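Local coordinates for protein YcaO (Methanopyrus kandleri, PDB 6CIB) that binds adenine nucleotide and magnesium as a YcaO-family enzyme and probably uses ATP to activate peptide backbone amides for thioamidation, at residues Tyr217-Val222 with Leu246-Glu251; Met231-Gly236 with Arg290-Pro295. All coordinates share one frame; numbering follows the deposited sequence.

Contact 1 (Tyr217-Val222 with Leu246-Glu251)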
loop_
_atom_site.group_PDB
_atom_site.type_symbol
_atom_site.label_atom_id
_atom_site.label_comp_id
_atom_site.label_asym_id
_atom_site.label_seq_id
_atom_site.Cartn_x
_atom_site.Cartn_y
_atom_site.Cartn_z
ATOM N N TYR A 217 7.126 -10.615 -4.466
ATOM C CA TYR A 217 8.370 -10.026 -3.953
ATOM C C TYR A 217 8.087 -8.705 -3.268
ATOM O O TYR A 217 7.261 -7.933 -3.745
ATOM C CB TYR A 217 9.384 -9.841 -5.092
ATOM C CG TYR A 217 9.776 -11.156 -5.724
ATOM C CD1 TYR A 217 10.737 -11.982 -5.121
ATOM C CD2 TYR A 217 9.172 -11.592 -6.910
ATOM C CE1 TYR A 217 11.093 -13.200 -5.684
ATOM C CE2 TYR A 217 9.522 -12.811 -7.483
ATOM C CZ TYR A 217 10.479 -13.607 -6.868
ATOM O OH TYR A 217 10.833 -14.811 -7.426
ATOM N N VAL A 218 8.759 -8.463 -2.144
ATOM C CA VAL A 218 8.640 -7.188 -1.435
ATOM C C VAL A 218 10.018 -6.524 -1.350
ATOM O O VAL A 218 10.993 -7.154 -0.915
ATOM C CB VAL A 218 7.991 -7.339 -0.033
ATOM C CG1 VAL A 218 7.806 -5.979 0.634
ATOM C CG2 VAL A 218 6.641 -8.054 -0.123
ATOM N N VAL A 219 10.084 -5.265 -1.795
ATOM C CA VAL A 219 11.323 -4.481 -1.827
ATOM C C VAL A 219 11.182 -3.260 -0.919
ATOM O O VAL A 219 10.146 -2.601 -0.908
ATOM C CB VAL A 219 11.707 -4.064 -3.280
ATOM C CG1 VAL A 219 12.890 -3.099 -3.323
ATOM C CG2 VAL A 219 12.032 -5.287 -4.122
ATOM N N GLY A 220 12.230 -2.987 -0.150
ATOM C CA GLY A 220 12.337 -1.770 0.639
ATOM C C GLY A 220 13.464 -0.899 0.126
ATOM O O GLY A 220 14.492 -1.405 -0.330
ATOM N N ALA A 221 13.246 0.413 0.177
ATOM C CA ALA A 221 14.273 1.405 -0.118
ATOM C C ALA A 221 14.433 2.312 1.090
ATOM O O ALA A 221 13.443 2.787 1.647
ATOM C CB ALA A 221 13.917 2.219 -1.352
ATOM N N VAL A 222 15.680 2.527 1.504
ATOM C CA VAL A 222 15.978 3.406 2.639
ATOM C C VAL A 222 16.979 4.481 2.229
ATOM O O VAL A 222 17.883 4.227 1.426
ATOM C CB VAL A 222 16.459 2.645 3.918
ATOM C CG1 VAL A 222 15.315 1.867 4.546
ATOM C CG2 VAL A 222 17.639 1.721 3.630
ATOM N N LEU A 246 10.564 -0.454 -8.407
ATOM C CA LEU A 246 10.035 0.823 -8.875
ATOM C C LEU A 246 9.107 1.465 -7.836
ATOM O O LEU A 246 9.255 2.645 -7.511
ATOM C CB LEU A 246 9.323 0.673 -10.231
ATOM C CG LEU A 246 8.690 1.964 -10.770
ATOM C CD1 LEU A 246 9.754 3.010 -11.103
ATOM C CD2 LEU A 246 7.813 1.671 -11.973
ATOM N N ARG A 247 8.176 0.674 -7.308
ATOM C CA ARG A 247 7.250 1.151 -6.281
ATOM C C ARG A 247 7.950 1.707 -5.048
ATOM O O ARG A 247 7.580 2.769 -4.566
ATOM C CB ARG A 247 6.284 0.048 -5.881
ATOM C CG ARG A 247 5.195 -0.201 -6.899
ATOM C CD ARG A 247 4.432 -1.469 -6.562
ATOM N NE ARG A 247 3.167 -1.446 -7.284
ATOM C CZ ARG A 247 2.033 -2.021 -6.891
ATOM N NH1 ARG A 247 1.957 -2.719 -5.751
ATOM N NH2 ARG A 247 0.957 -1.878 -7.657
ATOM N N ALA A 248 8.972 0.999 -4.564
ATOM C CA ALA A 248 9.763 1.443 -3.394
ATOM C C ALA A 248 10.470 2.783 -3.642
ATOM O O ALA A 248 10.427 3.684 -2.791
ATOM C CB ALA A 248 10.763 0.365 -2.981
ATOM N N LEU A 249 11.100 2.910 -4.810
ATOM C CA LEU A 249 11.784 4.147 -5.214
ATOM C C LEU A 249 10.824 5.326 -5.380
ATOM O O LEU A 249 11.131 6.443 -4.952
ATOM C CB LEU A 249 12.606 3.925 -6.495
ATOM C CG LEU A 249 13.859 3.052 -6.352
ATOM C CD1 LEU A 249 14.404 2.638 -7.713
ATOM C CD2 LEU A 249 14.949 3.735 -5.541
ATOM N N LEU A 250 9.660 5.064 -5.978
ATOM C CA LEU A 250 8.602 6.075 -6.109
ATOM C C LEU A 250 8.060 6.553 -4.751
ATOM O O LEU A 250 7.751 7.730 -4.590
ATOM C CB LEU A 250 7.457 5.564 -6.997
ATOM C CG LEU A 250 7.749 5.342 -8.490
ATOM C CD1 LEU A 250 6.535 4.737 -9.170
ATOM C CD2 LEU A 250 8.158 6.610 -9.221
ATOM N N GLU A 251 7.962 5.632 -3.792
ATOM C CA GLU A 251 7.551 5.971 -2.434
ATOM C C GLU A 251 8.573 6.854 -1.722
ATOM O O GLU A 251 8.192 7.781 -1.021
ATOM C CB GLU A 251 7.212 4.721 -1.618
ATOM C CG GLU A 251 5.712 4.536 -1.400
ATOM C CD GLU A 251 5.364 3.319 -0.560
ATOM O OE1 GLU A 251 6.098 3.005 0.406
ATOM O OE2 GLU A 251 4.345 2.659 -0.872
#
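The methyl group of A248 faces strand 217-222 and meets V219 and A221, the two strand residues whose side chains leave the backbone toward helix 246-251. Three contacts locate it: CB of A248 lies 4.0 Å from CB of A221, 4.1 Å from CG1 of V219 and 3.7 Å from the carbonyl O of V219. Seen from A248 CB, the V219 and A221 methyls lie roughly at a right angle, so the helix residue sits between two alternate strand side chains instead of opposing one of them. G220 separates them and adds backbone alone, its C atom 4.3 Å from A248 CB. V219 reaches A248 with CG1 because that branch is anti to its backbone N (chi1 173°) and leans along the strand toward A221; CG2, beside the backbone N, is turned away and stays 5.9 Å from A248 CB. At the A221 end, L249 approaches from the flank, its CD2 4.6 Å from A221 CB.

The side-chain contacts are apolar, and no hydrogen bond joins the segments. The V219 carbonyl touched by the A248 methyl is engaged within the sheet, where V219 pairs with G236. Alanine facing alanine brings the segment axes to 7.3 Å, at an angle of only 30°, so the helix runs nearly along the strand.

Strand 217-224 is the middle of a three-stranded antiparallel sheet, between 203-209 and 233-238. Helix 241-260 covers the face bearing V219 and A221, flanked by helix 188-198, whose L193 and L197 touch L249. V218 points to the other face and packs on V166 and S170 of helix 154-177.

Contact 2 (Met231-Gly236 with Arg290-Pro295)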
loop_
_atom_site.group_PDB
_atom_site.type_symbol
_atom_site.label_atom_id
_atom_site.label_comp_id
_atom_site.label_asym_id
_atom_site.label_seq_id
_atom_site.Cartn_x
_atom_site.Cartn_y
_atom_site.Cartn_z
HETATM N N MSE A 231 15.453 11.267 5.644
HETATM C CA MSE A 231 15.760 9.848 5.800
HETATM C C MSE A 231 14.434 9.162 5.898
HETATM O O MSE A 231 13.815 9.101 6.966
HETATM C CB MSE A 231 16.666 9.576 7.000
HETATM C CG MSE A 231 18.080 9.987 6.618
HETATM SE SE MSE A 231 19.278 9.714 8.157
HETATM C CE MSE A 231 19.333 7.751 8.149
ATOM N N VAL A 232 13.984 8.667 4.749
ATOM C CA VAL A 232 12.657 8.101 4.593
ATOM C C VAL A 232 12.788 6.659 4.110
ATOM O O VAL A 232 13.887 6.196 3.760
ATOM C CB VAL A 232 11.769 8.934 3.619
ATOM C CG1 VAL A 232 11.473 10.330 4.175
ATOM C CG2 VAL A 232 12.382 9.019 2.217
HETATM N N MSE A 233 11.664 5.953 4.093
HETATM C CA MSE A 233 11.624 4.581 3.595
HETATM C C MSE A 233 10.523 4.468 2.585
HETATM O O MSE A 233 9.498 5.132 2.701
HETATM C CB MSE A 233 11.354 3.604 4.736
HETATM C CG MSE A 233 12.426 3.614 5.818
HETATM SE SE MSE A 233 11.969 2.206 7.126
HETATM C CE MSE A 233 10.525 3.185 8.018
ATOM N N GLY A 234 10.740 3.634 1.573
ATOM C CA GLY A 234 9.715 3.300 0.582
ATOM C C GLY A 234 9.622 1.795 0.410
ATOM O O GLY A 234 10.621 1.089 0.581
ATOM N N PHE A 235 8.423 1.304 0.088
ATOM C CA PHE A 235 8.194 -0.129 -0.117
ATOM C C PHE A 235 7.349 -0.409 -1.350
ATOM O O PHE A 235 6.510 0.403 -1.741
ATOM C CB PHE A 235 7.531 -0.772 1.112
ATOM C CG PHE A 235 8.310 -0.593 2.377
ATOM C CD1 PHE A 235 9.299 -1.508 2.735
ATOM C CD2 PHE A 235 8.075 0.510 3.208
ATOM C CE1 PHE A 235 10.046 -1.325 3.897
ATOM C CE2 PHE A 235 8.823 0.696 4.366
ATOM C CZ PHE A 235 9.803 -0.224 4.711
ATOM N N GLY A 236 7.583 -1.572 -1.949
ATOM C CA GLY A 236 6.768 -2.064 -3.052
ATOM C C GLY A 236 6.620 -3.571 -2.998
ATOM O O GLY A 236 7.527 -4.277 -2.546
ATOM N N ARG A 290 19.664 -0.049 12.620
ATOM C CA ARG A 290 20.803 -0.871 12.177
ATOM C C ARG A 290 20.425 -2.034 11.260
ATOM O O ARG A 290 21.184 -2.379 10.356
ATOM C CB ARG A 290 21.571 -1.410 13.391
ATOM C CG ARG A 290 22.572 -0.432 13.998
ATOM C CD ARG A 290 23.202 -0.959 15.287
ATOM N NE ARG A 290 24.160 -2.035 15.026
ATOM C CZ ARG A 290 23.926 -3.336 15.209
ATOM N NH1 ARG A 290 22.755 -3.764 15.675
ATOM N NH2 ARG A 290 24.873 -4.222 14.923
ATOM N N HIS A 291 19.260 -2.633 11.508
ATOM C CA HIS A 291 18.735 -3.726 10.678
ATOM C C HIS A 291 18.537 -3.328 9.205
ATOM O O HIS A 291 18.757 -4.142 8.305
ATOM C CB HIS A 291 17.479 -4.364 11.296
ATOM C CG HIS A 291 16.365 -3.403 11.590
ATOM N ND1 HIS A 291 16.523 -2.285 12.383
ATOM C CD2 HIS A 291 15.059 -3.425 11.233
ATOM C CE1 HIS A 291 15.371 -1.648 12.480
ATOM N NE2 HIS A 291 14.464 -2.323 11.795
ATOM N N TRP A 292 18.154 -2.072 8.976
ATOM C CA TRP A 292 18.040 -1.523 7.619
ATOM C C TRP A 292 19.367 -1.139 6.987
ATOM O O TRP A 292 19.531 -1.279 5.772
ATOM C CB TRP A 292 17.087 -0.325 7.596
ATOM C CG TRP A 292 15.657 -0.735 7.769
ATOM C CD1 TRP A 292 14.844 -0.454 8.829
ATOM C CD2 TRP A 292 14.880 -1.535 6.866
ATOM N NE1 TRP A 292 13.603 -1.016 8.640
ATOM C CE2 TRP A 292 13.596 -1.686 7.443
ATOM C CE3 TRP A 292 15.139 -2.132 5.619
ATOM C CZ2 TRP A 292 12.564 -2.409 6.812
ATOM C CZ3 TRP A 292 14.111 -2.864 4.994
ATOM C CH2 TRP A 292 12.842 -2.990 5.595
ATOM N N PHE A 293 20.301 -0.659 7.806
ATOM C CA PHE A 293 21.575 -0.114 7.316
ATOM C C PHE A 293 22.745 -1.095 7.340
ATOM O O PHE A 293 23.818 -0.796 6.815
ATOM C CB PHE A 293 21.926 1.199 8.033
ATOM C CG PHE A 293 20.968 2.320 7.731
ATOM C CD1 PHE A 293 21.006 2.979 6.499
ATOM C CD2 PHE A 293 20.013 2.710 8.673
ATOM C CE1 PHE A 293 20.109 4.006 6.214
ATOM C CE2 PHE A 293 19.115 3.734 8.393
ATOM C CZ PHE A 293 19.160 4.378 7.159
ATOM N N GLU A 294 22.526 -2.274 7.919
ATOM C CA GLU A 294 23.530 -3.344 7.912
ATOM C C GLU A 294 22.945 -4.632 7.308
ATOM O O GLU A 294 22.602 -5.562 8.046
ATOM C CB GLU A 294 24.093 -3.567 9.323
ATOM C CG GLU A 294 24.875 -2.378 9.877
ATOM C CD GLU A 294 25.040 -2.405 11.388
ATOM O OE1 GLU A 294 24.809 -3.466 12.018
ATOM O OE2 GLU A 294 25.411 -1.349 11.954
ATOM N N PRO A 295 22.819 -4.683 5.961
ATOM C CA PRO A 295 22.179 -5.835 5.307
ATOM C C PRO A 295 22.913 -7.165 5.520
ATOM O O PRO A 295 24.139 -7.181 5.589
ATOM C CB PRO A 295 22.187 -5.444 3.824
ATOM C CG PRO A 295 23.307 -4.464 3.692
ATOM C CD PRO A 295 23.262 -3.681 4.967
#
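W292 meets M233 and F235 of strand 233-236 with different parts of its indole. Its CB points toward the strand, and chi1 of -72° sets CG anti to the carbonyl carbon, extending the ring system across the gap. CD1 lies over one face of the H291 ring, offset toward its rim. Next comes NE1, which hydrogen-bonds OE2 of E175 while the selenium of M233, a selenomethionine, stands 3.9 Å from it. That SE is over the indole face, 4.2 Å from the five-membered ring centroid and 23° off its normal: a Met-aromatic geometry. At the far end CH2 reaches the edge of the F235 ring, near its plane, 3.7 Å from CE1; the ring planes are inclined at 62°. A separate touch lies toward the start of the strand segment, where CE of selenomethionine M231 abuts CZ of F293 at 3.5 Å. Replacing W292 by a leucine would probably cost the M233 selenium the indole face and the F235 edge its indole contact, and leave E175 OE2 without this N-H donor. Cohesion across the segments is therefore dispersive and aromatic, while the indole's one N-H is spent on E175 of helix 154-177.

From the N terminus the segments come in the order 217-222, 231-236, 246-251, 290-295. Contact 1 joins the first to the third, closing a 23-residue loop that contains strand 233-238; contact 2 joins the second to the fourth across 53 residues that include all of helix 241-260. The two closures therefore cross instead of nesting. Their centres are 10 Å apart, and neighbouring strands connect them, with A221 N 2.7 Å from G234 O in a probable hydrogen bond. E251 OE1 also accepts a hydrogen bond from F235 N. Together they tie helix 241-260 and the short helix 290-293 to one antiparallel sheet.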